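Betaine aldehyde dehydrogenase (Staphylococcus aureus subsp. aureus COL, PDB 4QTO) catalyses the NAD-dependent oxidation of betaine aldehyde to glycine betaine, working as a member of the aldehyde dehydrogenase family. Local coordinates at residues I103-K108 with D135-F140; A113-E118 with E128-M133; V174-P179 with S188-P193. All coordinates share one frame; numbering follows the deposited sequence. Where two conformers were deposited one is given.

How the contacts relate
Contacts 1 and 2 share helix 126-146: residues 135-140 face helix 93-109 and residues 128-133 face helix 111-122. Their centres are about 12 Å apart, and they touch where Ile107 CG2 lies 3.7 Å from Met133 O. Along the chain, contact 2 is nested within contact 1. Contact 3 follows, its centre about 15 Å from that of contact 1; they meet chiefly through Phe140 and Ile136 against Ser188 (Phe140 CE2 to Ser188 CB 3.5 Å). Contacts 2 and 3 stay about 7 Å apart at their nearest atoms. A di(hydroxyethyl)ether about 9 Å from the Thr178 side chain may mark the active-site region; a triethylene glycol about 5 Å from the Asp132 side chain probably comes from the crystallisation liquor.

Contact 1 of 3, residues I103-K108 with D135-F140; sequences IADKIK and DIHNVF
Ala104 and His137 mark the closest backbone approach of two nearly antiparallel helical segments, whose axes come within 8.2 Å at 170°. The tight, buried part has an apolar half and the His137 ring. Ile103 CG2 stands over the centre of the Phe140 ring, 3.7 Å from its centroid, in a CH-pi contact; this branch is anti to the backbone N, and CG1 lies beside that nitrogen (chi1 -59°). Ala104 CB meets Phe140 CB at 3.5 Å, and Ile107 CG2 packs against Ile136 CG2. Met220 and Leu195, from two other helices, back Ile103. His137 ND1 donates to Ala104 O at 2.8 Å with an N-H...O angle of 161°, fixing the ring's rotation, although the donor stands well above the carbonyl plane. Ala104 O also takes the helical bond from Lys108 N, so two donors grip it.

The solvent-side rim is looser. The exposed Lys108 bends at chi3 and chi4, laying CE over one imidazole face, 3.5 Å from the centroid. Asp105 OD1 sits at the ring edge, while OD2 is bridged to Arg101 of the second subunit, whose Lys98 packs on His137. The arrangement is an antiparallel helix pair with His137 as a knob in a hole of the facing helix.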
ATOM      1  N   ILE A 103     -25.902  -1.325   9.241  1.00  9.12           N
ATOM      2  CA  ILE A 103     -26.168   0.018   9.731  1.00  8.67           C
ATOM      3  C   ILE A 103     -26.391   0.927   8.521  1.00  9.08           C
ATOM      4  O   ILE A 103     -27.356   1.718   8.497  1.00  9.38           O
ATOM      5  CB  ILE A 103     -25.041   0.600  10.610  1.00  9.14           C
ATOM      6  CG1 ILE A 103     -24.799  -0.287  11.837  1.00 10.06           C
ATOM      7  CG2 ILE A 103     -25.375   2.034  11.007  1.00 10.42           C
ATOM      8  CD1 ILE A 103     -23.538   0.103  12.593  1.00 10.27           C
ATOM      9  N   ALA A 104     -25.509   0.865   7.535  1.00  7.93           N
ATOM     10  CA  ALA A 104     -25.679   1.701   6.343  1.00  8.36           C
ATOM     11  C   ALA A 104     -27.087   1.550   5.732  1.00  9.35           C
ATOM     12  O   ALA A 104     -27.747   2.547   5.386  1.00 10.09           O
ATOM     13  CB  ALA A 104     -24.638   1.377   5.296  1.00  8.48           C
ATOM     14  N   ASP A 105     -27.538   0.315   5.593  1.00 10.81           N
ATOM     15  CA  ASP A 105     -28.839   0.055   4.996  1.00 11.09           C
ATOM     16  C   ASP A 105     -29.996   0.639   5.854  1.00 10.97           C
ATOM     17  O   ASP A 105     -30.967   1.141   5.313  1.00 11.33           O
ATOM     18  CB  ASP A 105     -28.998  -1.412   4.760  1.00 12.56           C
ATOM     19  CG  ASP A 105     -28.082  -1.930   3.637  1.00 14.81           C
ATOM     20  OD1 ASP A 105     -27.638  -1.158   2.779  1.00 15.91           O
ATOM     21  OD2 ASP A 105     -27.888  -3.147   3.607  1.00 21.79           O
ATOM     22  N   LYS A 106     -29.852   0.609   7.175  1.00 10.56           N
ATOM     23  CA  LYS A 106     -30.858   1.235   8.060  1.00 10.40           C
ATOM     24  C   LYS A 106     -30.903   2.756   7.893  1.00 10.88           C
ATOM     25  O   LYS A 106     -31.980   3.336   7.941  1.00 10.68           O
ATOM     26  CB  LYS A 106     -30.607   0.827   9.505  1.00 11.41           C
ATOM     27  CG  LYS A 106     -31.061  -0.615   9.721  1.00 13.14           C
ATOM     28  CD  LYS A 106     -30.747  -1.100  11.103  1.00 13.88           C
ATOM     29  CE  LYS A 106     -31.193  -2.541  11.317  1.00 13.31           C
ATOM     30  NZ  LYS A 106     -32.660  -2.780  11.386  1.00 13.38           N
ATOM     31  N   ILE A 107     -29.749   3.383   7.644  1.00 11.02           N
ATOM     32  CA  ILE A 107     -29.740   4.832   7.423  1.00 11.44           C
ATOM     33  C   ILE A 107     -30.556   5.171   6.171  1.00 11.75           C
ATOM     34  O   ILE A 107     -31.406   6.059   6.211  1.00 12.19           O
ATOM     35  CB  ILE A 107     -28.306   5.380   7.259  1.00 12.27           C
ATOM     36  CG1 ILE A 107     -27.475   5.124   8.526  1.00 12.84           C
ATOM     37  CG2 ILE A 107     -28.346   6.847   6.890  1.00 13.81           C
ATOM     38  CD1 ILE A 107     -27.942   5.790   9.776  1.00 13.42           C
ATOM     39  N   LYS A 108     -30.354   4.417   5.098  1.00 12.20           N
ATOM     40  CA  LYS A 108     -31.117   4.644   3.873  1.00 13.73           C
ATOM     41  C   LYS A 108     -32.602   4.334   4.061  1.00 12.38           C
ATOM     42  O   LYS A 108     -33.471   5.119   3.627  1.00 13.75           O
ATOM     43  CB  LYS A 108     -30.537   3.842   2.721  1.00 15.55           C
ATOM     44  CG  LYS A 108     -31.279   4.086   1.412  1.00 19.68           C
ATOM     45  CD  LYS A 108     -30.649   3.311   0.270  1.00 25.07           C
ATOM     46  CE  LYS A 108     -29.284   3.851  -0.071  1.00 30.37           C
ATOM     47  NZ  LYS A 108     -29.238   5.312  -0.259  1.00 41.04           N
ATOM     48  N   ASP A 135     -24.975  11.051   2.423  0.50 12.75           N
ATOM     49  CA  ASP A 135     -23.574  10.942   2.739  0.50 13.30           C
ATOM     50  C   ASP A 135     -23.295   9.936   3.879  0.50 11.69           C
ATOM     51  O   ASP A 135     -22.335   9.158   3.836  0.50 12.07           O
ATOM     52  CB  ASP A 135     -23.061  12.314   3.083  0.50 15.22           C
ATOM     53  CG  ASP A 135     -21.625  12.412   2.905  0.50 17.71           C
ATOM     54  OD1 ASP A 135     -21.107  11.778   1.940  0.50 17.07           O
ATOM     55  OD2 ASP A 135     -21.028  13.154   3.697  0.50 23.79           O
ATOM     56  N   ILE A 136     -24.127   9.965   4.918  1.00 10.68           N
ATOM     57  CA  ILE A 136     -23.994   9.067   6.050  1.00  9.85           C
ATOM     58  C   ILE A 136     -24.108   7.600   5.614  1.00  9.32           C
ATOM     59  O   ILE A 136     -23.325   6.760   6.025  1.00  9.31           O
ATOM     60  CB  ILE A 136     -24.984   9.421   7.165  1.00  9.42           C
ATOM     61  CG1 ILE A 136     -24.584  10.787   7.749  1.00  9.91           C
ATOM     62  CG2 ILE A 136     -25.027   8.363   8.237  1.00 10.11           C
ATOM     63  CD1 ILE A 136     -25.707  11.487   8.450  1.00 10.73           C
ATOM     64  N   HIS A 137     -25.074   7.309   4.746  1.00  9.25           N
ATOM     65  CA  HIS A 137     -25.174   5.972   4.188  1.00  9.28           C
ATOM     66  C   HIS A 137     -23.845   5.583   3.511  1.00  9.19           C
ATOM     67  O   HIS A 137     -23.330   4.462   3.713  1.00  9.52           O
ATOM     68  CB  HIS A 137     -26.309   5.908   3.143  1.00 10.35           C
ATOM     69  CG  HIS A 137     -26.342   4.628   2.363  1.00 10.71           C
ATOM     70  ND1 HIS A 137     -26.827   3.457   2.884  1.00 10.18           N
ATOM     71  CD2 HIS A 137     -25.917   4.339   1.111  1.00 11.64           C
ATOM     72  CE1 HIS A 137     -26.735   2.499   1.970  1.00 11.52           C
ATOM     73  NE2 HIS A 137     -26.224   3.020   0.871  1.00 12.40           N
ATOM     74  N   ASN A 138     -23.293   6.491   2.704  1.00  8.77           N
ATOM     75  CA  ASN A 138     -22.045   6.226   2.011  1.00  9.44           C
ATOM     76  C   ASN A 138     -20.830   6.097   2.932  1.00  8.93           C
ATOM     77  O   ASN A 138     -19.927   5.329   2.636  1.00  8.14           O
ATOM     78  CB  ASN A 138     -21.808   7.223   0.909  1.00  9.98           C
ATOM     79  CG  ASN A 138     -22.742   6.990  -0.266  1.00 11.79           C
ATOM     80  OD1 ASN A 138     -23.099   5.816  -0.555  1.00 12.82           O
ATOM     81  ND2 ASN A 138     -23.090   8.048  -0.982  1.00 13.61           N
ATOM     82  N   VAL A 139     -20.809   6.820   4.058  1.00  8.17           N
ATOM     83  CA  VAL A 139     -19.733   6.663   5.023  1.00  9.10           C
ATOM     84  C   VAL A 139     -19.737   5.257   5.623  1.00  8.61           C
ATOM     85  O   VAL A 139     -18.736   4.535   5.665  1.00  8.81           O
ATOM     86  CB  VAL A 139     -19.839   7.739   6.116  1.00  9.75           C
ATOM     87  CG1 VAL A 139     -18.936   7.433   7.326  1.00 10.56           C
ATOM     88  CG2 VAL A 139     -19.511   9.104   5.552  1.00 11.01           C
ATOM     89  N   PHE A 140     -20.892   4.842   6.119  1.00  8.74           N
ATOM     90  CA  PHE A 140     -21.001   3.497   6.657  1.00  8.25           C
ATOM     91  C   PHE A 140     -20.669   2.441   5.595  1.00  8.71           C
ATOM     92  O   PHE A 140     -19.981   1.473   5.888  1.00  8.77           O
ATOM     93  CB  PHE A 140     -22.365   3.193   7.319  1.00  9.23           C
ATOM     94  CG  PHE A 140     -22.550   3.835   8.688  1.00  9.24           C
ATOM     95  CD1 PHE A 140     -21.949   3.278   9.796  1.00 10.46           C
ATOM     96  CD2 PHE A 140     -23.371   4.923   8.864  1.00 10.40           C
ATOM     97  CE1 PHE A 140     -22.110   3.830  11.064  1.00 10.82           C
ATOM     98  CE2 PHE A 140     -23.541   5.475  10.143  1.00 10.98           C
ATOM     99  CZ  PHE A 140     -22.913   4.924  11.238  1.00 10.24           C
TER

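Contact 2 of 3, residues A113-E118 with E128-M133; sequences ALARLE and ESYADM
A helical (alpha-alpha) hairpin, helices 111-122 and 126-146 joined by a short connection, is held where Ala115 meets Ser129, Tyr130 and Met133. The axes of the two short segments pass 8.4 Å apart at 128°, and no direct hydrogen bond joins them. Close approach at the crossing is allowed by small residues: the CA atoms of Ala115 and Ser129 are 4.8 Å apart, and Ser129 CB rests 3.3 Å from Ala115 O. The Ser129 hydroxyl itself bonds to Thr119 and Lys124, on the connecting side of the pair.

Ala115 CB is flanked by larger groups. Tyr130 reaches back past it, bringing CD1 within 3.5 Å of the methyl, and its OH bonds to Glu112. The Arg116 guanidinium is turned 82° from the tyrosine ring plane; its NE makes a salt bridge to that same Glu112, so one carboxylate ties both side chains. Met133 CG lies 4.0 Å from Ala115 CB, and bends at chi2 (-53°) and chi3 carry SD to 3.7 Å from Leu114 CB and CE toward Glu118 CB.

Two carboxylates come near each other at one edge. Glu118 OE2 and Asp132 OD2, 4.7 Å apart, both accept from one water, at 2.7 Å from Glu118 OE2. Their mutual repulsion is probably eased by that water and by Lys124, bridged to Asp132. Glu118 also accepts from Leu184 N and bonds Thr212, thereby linking the pair to helices 183-197 and 211-223; Leu114 and Leu117 lie against helix 211-223, and Met133 against Leu184.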
ATOM      1  N   ALA A 113     -37.186  10.160   7.898  1.00 15.78           N
ATOM      2  CA  ALA A 113     -37.341  10.480   9.305  1.00 15.60           C
ATOM      3  C   ALA A 113     -36.075  11.056   9.914  1.00 14.56           C
ATOM      4  O   ALA A 113     -36.121  12.003  10.704  1.00 13.56           O
ATOM      5  CB  ALA A 113     -37.789   9.246  10.090  1.00 17.82           C
ATOM      6  N   LEU A 114     -34.929  10.487   9.556  1.00 13.06           N
ATOM      7  CA  LEU A 114     -33.668  10.999  10.080  1.00 12.88           C
ATOM      8  C   LEU A 114     -33.413  12.439   9.612  1.00 12.42           C
ATOM      9  O   LEU A 114     -32.938  13.258  10.404  1.00 12.23           O
ATOM     10  CB  LEU A 114     -32.504  10.104   9.677  1.00 13.03           C
ATOM     11  CG  LEU A 114     -32.377   8.756  10.412  1.00 13.72           C
ATOM     12  CD1 LEU A 114     -31.410   7.807   9.723  1.00 14.73           C
ATOM     13  CD2 LEU A 114     -31.960   8.981  11.850  1.00 14.94           C
ATOM     14  N   ALA A 115     -33.660  12.700   8.336  1.00 12.33           N
ATOM     15  CA  ALA A 115     -33.451  14.047   7.785  1.00 12.06           C
ATOM     16  C   ALA A 115     -34.350  15.050   8.495  1.00 13.02           C
ATOM     17  O   ALA A 115     -33.915  16.158   8.889  1.00 12.40           O
ATOM     18  CB  ALA A 115     -33.703  14.057   6.307  1.00 12.43           C
ATOM     19  N   ARG A 116     -35.605  14.668   8.713  1.00 14.53           N
ATOM     20  CA  ARG A 116     -36.530  15.540   9.416  1.00 15.13           C
ATOM     21  C   ARG A 116     -36.097  15.807  10.861  1.00 15.05           C
ATOM     22  O   ARG A 116     -36.157  16.938  11.340  1.00 15.13           O
ATOM     23  CB  ARG A 116     -37.973  14.990   9.344  1.00 16.12           C
ATOM     24  CG  ARG A 116     -38.509  15.002   7.937  1.00 18.90           C
ATOM     25  CD  ARG A 116     -39.933  14.468   7.818  1.00 23.09           C
ATOM     26  NE  ARG A 116     -40.375  14.635   6.438  1.00 28.18           N
ATOM     27  CZ  ARG A 116     -40.886  15.765   5.932  1.00 35.46           C
ATOM     28  NH1 ARG A 116     -41.242  15.808   4.650  1.00 38.15           N
ATOM     29  NH2 ARG A 116     -41.060  16.853   6.686  1.00 32.69           N
ATOM     30  N   LEU A 117     -35.649  14.771  11.553  0.50 14.56           N
ATOM     31  CA  LEU A 117     -35.181  14.912  12.916  0.50 14.39           C
ATOM     32  C   LEU A 117     -33.950  15.837  12.979  0.50 14.48           C
ATOM     33  O   LEU A 117     -33.826  16.661  13.892  0.50 14.38           O
ATOM     34  CB  LEU A 117     -34.852  13.518  13.455  0.50 14.52           C
ATOM     35  CG  LEU A 117     -34.575  13.435  14.944  0.50 14.27           C
ATOM     36  CD1 LEU A 117     -35.753  14.026  15.697  0.50 15.45           C
ATOM     37  CD2 LEU A 117     -34.289  12.007  15.359  0.50 14.46           C
ATOM     38  N   GLU A 118     -33.052  15.725  11.994  1.00 14.09           N
ATOM     39  CA  GLU A 118     -31.847  16.542  11.974  1.00 13.57           C
ATOM     40  C   GLU A 118     -32.202  18.020  11.740  1.00 13.83           C
ATOM     41  O   GLU A 118     -31.650  18.908  12.398  1.00 14.17           O
ATOM     42  CB  GLU A 118     -30.842  16.038  10.929  1.00 13.90           C
ATOM     43  CG  GLU A 118     -29.395  16.471  11.161  1.00 14.67           C
ATOM     44  CD  GLU A 118     -28.719  15.705  12.307  1.00 15.77           C
ATOM     45  OE1 GLU A 118     -29.212  15.731  13.445  1.00 18.17           O
ATOM     46  OE2 GLU A 118     -27.646  15.112  12.114  1.00 17.56           O
ATOM     47  N   GLU A 128     -30.706  20.090   2.832  1.00 15.18           N
ATOM     48  CA  GLU A 128     -29.356  19.878   3.365  1.00 14.61           C
ATOM     49  C   GLU A 128     -29.335  18.588   4.176  1.00 13.87           C
ATOM     50  O   GLU A 128     -28.389  17.791   4.097  1.00 14.15           O
ATOM     51  CB  GLU A 128     -28.891  21.034   4.252  1.00 14.48           C
ATOM     52  CG  GLU A 128     -28.475  22.248   3.463  1.00 15.25           C
ATOM     53  CD  GLU A 128     -28.325  23.478   4.344  1.00 16.27           C
ATOM     54  OE1 GLU A 128     -29.345  24.138   4.581  1.00 17.16           O
ATOM     55  OE2 GLU A 128     -27.229  23.704   4.906  1.00 16.80           O
ATOM     56  N   SER A 129     -30.367  18.391   4.989  1.00 13.26           N
ATOM     57  CA  SER A 129     -30.442  17.173   5.792  1.00 12.73           C
ATOM     58  C   SER A 129     -30.542  15.895   4.953  1.00 14.48           C
ATOM     59  O   SER A 129     -29.916  14.900   5.324  1.00 14.04           O
ATOM     60  CB  SER A 129     -31.556  17.240   6.828  1.00 12.89           C
ATOM     61  OG  SER A 129     -31.275  18.244   7.811  1.00 14.29           O
ATOM     62  N   TYR A 130     -31.282  15.925   3.839  1.00 14.82           N
ATOM     63  CA  TYR A 130     -31.352  14.761   2.948  1.00 16.91           C
ATOM     64  C   TYR A 130     -29.954  14.466   2.407  1.00 16.89           C
ATOM     65  O   TYR A 130     -29.520  13.303   2.346  1.00 15.70           O
ATOM     66  CB  TYR A 130     -32.281  14.974   1.757  1.00 18.10           C
ATOM     67  CG  TYR A 130     -33.762  15.032   2.034  1.00 20.66           C
ATOM     68  CD1 TYR A 130     -34.357  14.130   2.852  1.00 21.75           C
ATOM     69  CD2 TYR A 130     -34.560  15.949   1.360  1.00 25.49           C
ATOM     70  CE1 TYR A 130     -35.753  14.178   3.073  1.00 23.61           C
ATOM     71  CE2 TYR A 130     -35.928  15.999   1.556  1.00 26.42           C
ATOM     72  CZ  TYR A 130     -36.511  15.119   2.418  1.00 27.50           C
ATOM     73  OH  TYR A 130     -37.884  15.196   2.581  1.00 33.77           O
ATOM     74  N   ALA A 131     -29.238  15.509   1.993  1.00 17.24           N
ATOM     75  CA  ALA A 131     -27.854  15.321   1.486  1.00 18.82           C
ATOM     76  C   ALA A 131     -26.964  14.674   2.546  1.00 16.86           C
ATOM     77  O   ALA A 131     -26.156  13.777   2.229  1.00 15.73           O
ATOM     78  CB  ALA A 131     -27.271  16.660   1.022  1.00 19.69           C
ATOM     79  N   ASP A 132     -27.073  15.110   3.802  1.00 14.88           N
ATOM     80  CA  ASP A 132     -26.325  14.510   4.899  1.00 15.07           C
ATOM     81  C   ASP A 132     -26.651  13.046   5.007  1.00 13.59           C
ATOM     82  O   ASP A 132     -25.750  12.212   5.184  1.00 13.06           O
ATOM     83  CB  ASP A 132     -26.702  15.055   6.299  1.00 17.86           C
ATOM     84  CG  ASP A 132     -26.060  16.338   6.685  1.00 22.01           C
ATOM     85  OD1 ASP A 132     -25.325  16.986   5.888  1.00 26.55           O
ATOM     86  OD2 ASP A 132     -26.357  16.712   7.878  1.00 20.62           O
ATOM     87  N   MET A 133     -27.935  12.684   4.915  1.00 12.40           N
ATOM     88  CA  MET A 133     -28.303  11.271   5.100  1.00 12.30           C
ATOM     89  C   MET A 133     -27.758  10.393   3.982  1.00 11.87           C
ATOM     90  O   MET A 133     -27.371   9.240   4.223  1.00 12.55           O
ATOM     91  CB  MET A 133     -29.819  11.062   5.260  1.00 12.82           C
ATOM     92  CG  MET A 133     -30.380  11.813   6.461  1.00 14.05           C
ATOM     93  SD  MET A 133     -29.523  11.456   8.007  1.00 15.13           S
ATOM     94  CE  MET A 133     -29.599  13.023   8.848  1.00 18.24           C
TER
HETATM   95  O   HOH W   1     -25.576  15.477  10.341  1.00 14.01           O

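Contact 3 of 3, residues V174-P179 with S188-P193; sequences VTQITP and SWKIAP
Gln176 and Lys190 lie alongside one another, running opposite ways, one leaving a strand and the other a helix that are nearly antiparallel, their axes 9.3 Å apart. The amide end of Gln176 lies against the start of the lysine side chain, with NE2 3.5 Å from Lys190 CB, while Gln176 CB meets Lys190 CD farther along, at 3.8 Å. NE2 also donates to Lys190 O at 3.0 Å, but the N-H...O angle of 124° makes this a weak bond; the same nitrogen is hydrogen-bonded to Tyr500 OH. Gln176 OE1 is buried without a polar partner, and its nearest neighbours across the contact are carbons, Lys190 CB and Ile191 CG1 at 4.1 Å.

Lys190 is extended as far as CE, which lays its methylenes along the strand's end: CE passes 3.8 Å from Thr178 CG2 and 3.6 Å from Ile177 O. A turn at chi4 (-61°) then directs NZ out of the contact to a salt bridge with Glu491 and hydrogen bonds to Ser254 and Thr256, which probably compensates the buried charge and anchors the chain at its far end.

Farther out, Met203 packs on Gln176, Thr178 and Ile191. The contact closes the first half of a beta-alpha-beta unit in the Rossmann-type domain: strand 162-177 lies between the parallel strands 200-204 and 252-256, paired through Val174 and Gln176 to one and Thr175 to the other. Helix 183-197 packs on this sheet, while Ala192 faces Phe140 and Phe143 of helix 126-146.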
ATOM      1  N   VAL A 174     -12.510   3.466  22.749  0.50  9.36           N
ATOM      2  CA  VAL A 174     -12.464   4.813  22.219  0.50 10.36           C
ATOM      3  C   VAL A 174     -13.616   5.658  22.741  0.50 10.00           C
ATOM      4  O   VAL A 174     -14.748   5.163  22.836  0.50 10.96           O
ATOM      5  CB  VAL A 174     -12.565   4.822  20.681  0.50 11.06           C
ATOM      6  CG1 VAL A 174     -12.392   6.248  20.154  0.50 12.84           C
ATOM      7  CG2 VAL A 174     -11.534   3.879  20.072  0.50 11.98           C
ATOM      8  N   THR A 175     -13.325   6.908  23.084  1.00  9.41           N
ATOM      9  CA  THR A 175     -14.359   7.870  23.480  1.00  9.21           C
ATOM     10  C   THR A 175     -14.501   8.834  22.293  1.00  9.14           C
ATOM     11  O   THR A 175     -13.517   9.224  21.635  1.00  9.82           O
ATOM     12  CB  THR A 175     -14.111   8.561  24.800  1.00 10.60           C
ATOM     13  OG1 THR A 175     -12.857   9.211  24.759  1.00 10.94           O
ATOM     14  CG2 THR A 175     -14.168   7.545  25.938  1.00 10.46           C
ATOM     15  N   GLN A 176     -15.742   9.213  22.010  1.00  8.81           N
ATOM     16  CA  GLN A 176     -16.073   9.958  20.812  1.00  8.55           C
ATOM     17  C   GLN A 176     -17.020  11.086  21.203  1.00  9.03           C
ATOM     18  O   GLN A 176     -18.087  10.819  21.756  1.00 11.00           O
ATOM     19  CB  GLN A 176     -16.708   9.030  19.780  1.00  9.20           C
ATOM     20  CG  GLN A 176     -15.784   7.884  19.359  1.00  8.89           C
ATOM     21  CD  GLN A 176     -16.433   6.856  18.466  1.00  9.61           C
ATOM     22  OE1 GLN A 176     -17.604   6.544  18.596  1.00 11.05           O
ATOM     23  NE2 GLN A 176     -15.635   6.305  17.560  1.00  9.83           N
ATOM     24  N   ILE A 177     -16.637  12.315  20.900  1.00  9.25           N
ATOM     25  CA  ILE A 177     -17.414  13.525  21.306  1.00  9.82           C
ATOM     26  C   ILE A 177     -17.669  14.322  20.043  1.00  9.74           C
ATOM     27  O   ILE A 177     -16.735  14.695  19.333  1.00  9.95           O
ATOM     28  CB  ILE A 177     -16.642  14.343  22.352  1.00 12.41           C
ATOM     29  CG1 ILE A 177     -16.426  13.493  23.612  1.00 14.97           C
ATOM     30  CG2 ILE A 177     -17.377  15.624  22.654  1.00 13.15           C
ATOM     31  CD1 ILE A 177     -15.436  14.094  24.597  1.00 17.20           C
ATOM     32  N   THR A 178     -18.952  14.508  19.713  1.00 10.15           N
ATOM     33  CA  THR A 178     -19.361  15.126  18.471  1.00 10.49           C
ATOM     34  C   THR A 178     -20.005  16.506  18.653  1.00 11.25           C
ATOM     35  O   THR A 178     -20.476  16.854  19.752  1.00 11.12           O
ATOM     36  CB  THR A 178     -20.323  14.183  17.720  1.00 10.81           C
ATOM     37  OG1 THR A 178     -21.324  13.740  18.640  1.00 12.79           O
ATOM     38  CG2 THR A 178     -19.596  12.958  17.225  1.00 11.60           C
ATOM     39  N   PRO A 179     -20.026  17.305  17.576  1.00 11.26           N
ATOM     40  CA  PRO A 179     -20.517  18.698  17.627  1.00 11.13           C
ATOM     41  C   PRO A 179     -21.980  18.844  17.264  1.00 11.37           C
ATOM     42  O   PRO A 179     -22.633  17.898  16.787  1.00 10.80           O
ATOM     43  CB  PRO A 179     -19.645  19.376  16.561  1.00 12.24           C
ATOM     44  CG  PRO A 179     -19.567  18.352  15.535  1.00 11.73           C
ATOM     45  CD  PRO A 179     -19.438  17.035  16.253  1.00 13.06           C
ATOM     46  N   SER A 188     -21.202   9.461  12.407  1.00 10.29           N
ATOM     47  CA  SER A 188     -20.898   8.371  11.452  1.00  9.52           C
ATOM     48  C   SER A 188     -19.407   8.277  11.155  1.00  9.74           C
ATOM     49  O   SER A 188     -18.847   7.193  10.975  1.00  8.73           O
ATOM     50  CB  SER A 188     -21.688   8.475  10.143  1.00  9.82           C
ATOM     51  OG  SER A 188     -21.240   9.524   9.271  1.00  9.99           O
ATOM     52  N   TRP A 189     -18.738   9.425  11.083  1.00  8.16           N
ATOM     53  CA  TRP A 189     -17.300   9.445  10.794  1.00  8.74           C
ATOM     54  C   TRP A 189     -16.452   8.745  11.857  1.00  9.05           C
ATOM     55  O   TRP A 189     -15.357   8.261  11.570  1.00  9.44           O
ATOM     56  CB  TRP A 189     -16.811  10.891  10.650  1.00  8.37           C
ATOM     57  CG  TRP A 189     -17.270  11.645   9.426  1.00  9.75           C
ATOM     58  CD1 TRP A 189     -18.303  11.344   8.596  1.00 10.02           C
ATOM     59  CD2 TRP A 189     -16.769  12.921   8.992  1.00  9.74           C
ATOM     60  NE1 TRP A 189     -18.426  12.322   7.634  1.00 10.41           N
ATOM     61  CE2 TRP A 189     -17.475  13.285   7.853  1.00 10.51           C
ATOM     62  CE3 TRP A 189     -15.735  13.754   9.447  1.00 12.07           C
ATOM     63  CZ2 TRP A 189     -17.231  14.478   7.178  1.00 12.21           C
ATOM     64  CZ3 TRP A 189     -15.474  14.932   8.746  1.00 13.37           C
ATOM     65  CH2 TRP A 189     -16.221  15.263   7.636  1.00 12.83           C
ATOM     66  N   LYS A 190     -16.957   8.730  13.076  1.00  8.47           N
ATOM     67  CA  LYS A 190     -16.314   8.099  14.201  1.00  8.44           C
ATOM     68  C   LYS A 190     -16.789   6.658  14.431  1.00  9.40           C
ATOM     69  O   LYS A 190     -15.963   5.744  14.610  1.00  8.87           O
ATOM     70  CB  LYS A 190     -16.519   8.953  15.471  1.00  9.08           C
ATOM     71  CG  LYS A 190     -16.046  10.406  15.333  1.00  9.87           C
ATOM     72  CD  LYS A 190     -16.106  11.130  16.655  1.00 10.55           C
ATOM     73  CE  LYS A 190     -15.838  12.620  16.562  1.00 11.73           C
ATOM     74  NZ  LYS A 190     -14.505  12.943  16.037  1.00 12.67           N
ATOM     75  N   ILE A 191     -18.106   6.429  14.384  1.00  8.25           N
ATOM     76  CA  ILE A 191     -18.646   5.112  14.659  1.00  8.53           C
ATOM     77  C   ILE A 191     -18.225   4.112  13.608  1.00  8.31           C
ATOM     78  O   ILE A 191     -17.834   2.971  13.934  1.00  8.56           O
ATOM     79  CB  ILE A 191     -20.186   5.146  14.689  1.00  9.02           C
ATOM     80  CG1 ILE A 191     -20.667   5.925  15.922  1.00 11.09           C
ATOM     81  CG2 ILE A 191     -20.769   3.761  14.739  1.00  9.26           C
ATOM     82  CD1 ILE A 191     -22.115   6.326  15.809  1.00 11.60           C
ATOM     83  N   ALA A 192     -18.299   4.504  12.337  1.00  7.44           N
ATOM     84  CA  ALA A 192     -18.072   3.531  11.267  1.00  8.30           C
ATOM     85  C   ALA A 192     -16.706   2.859  11.342  1.00  7.99           C
ATOM     86  O   ALA A 192     -16.620   1.614  11.310  1.00  8.36           O
ATOM     87  CB  ALA A 192     -18.333   4.141   9.911  1.00  8.23           C
ATOM     88  N   PRO A 193     -15.602   3.630  11.444  1.00  8.14           N
ATOM     89  CA  PRO A 193     -14.311   2.940  11.547  1.00  8.31           C
ATOM     90  C   PRO A 193     -14.110   2.229  12.862  1.00  8.83           C
ATOM     91  O   PRO A 193     -13.455   1.200  12.904  1.00  7.72           O
ATOM     92  CB  PRO A 193     -13.291   4.073  11.357  1.00  9.09           C
ATOM     93  CG  PRO A 193     -14.029   5.316  11.776  1.00  8.82           C
ATOM     94  CD  PRO A 193     -15.424   5.082  11.256  1.00  8.86           C
TER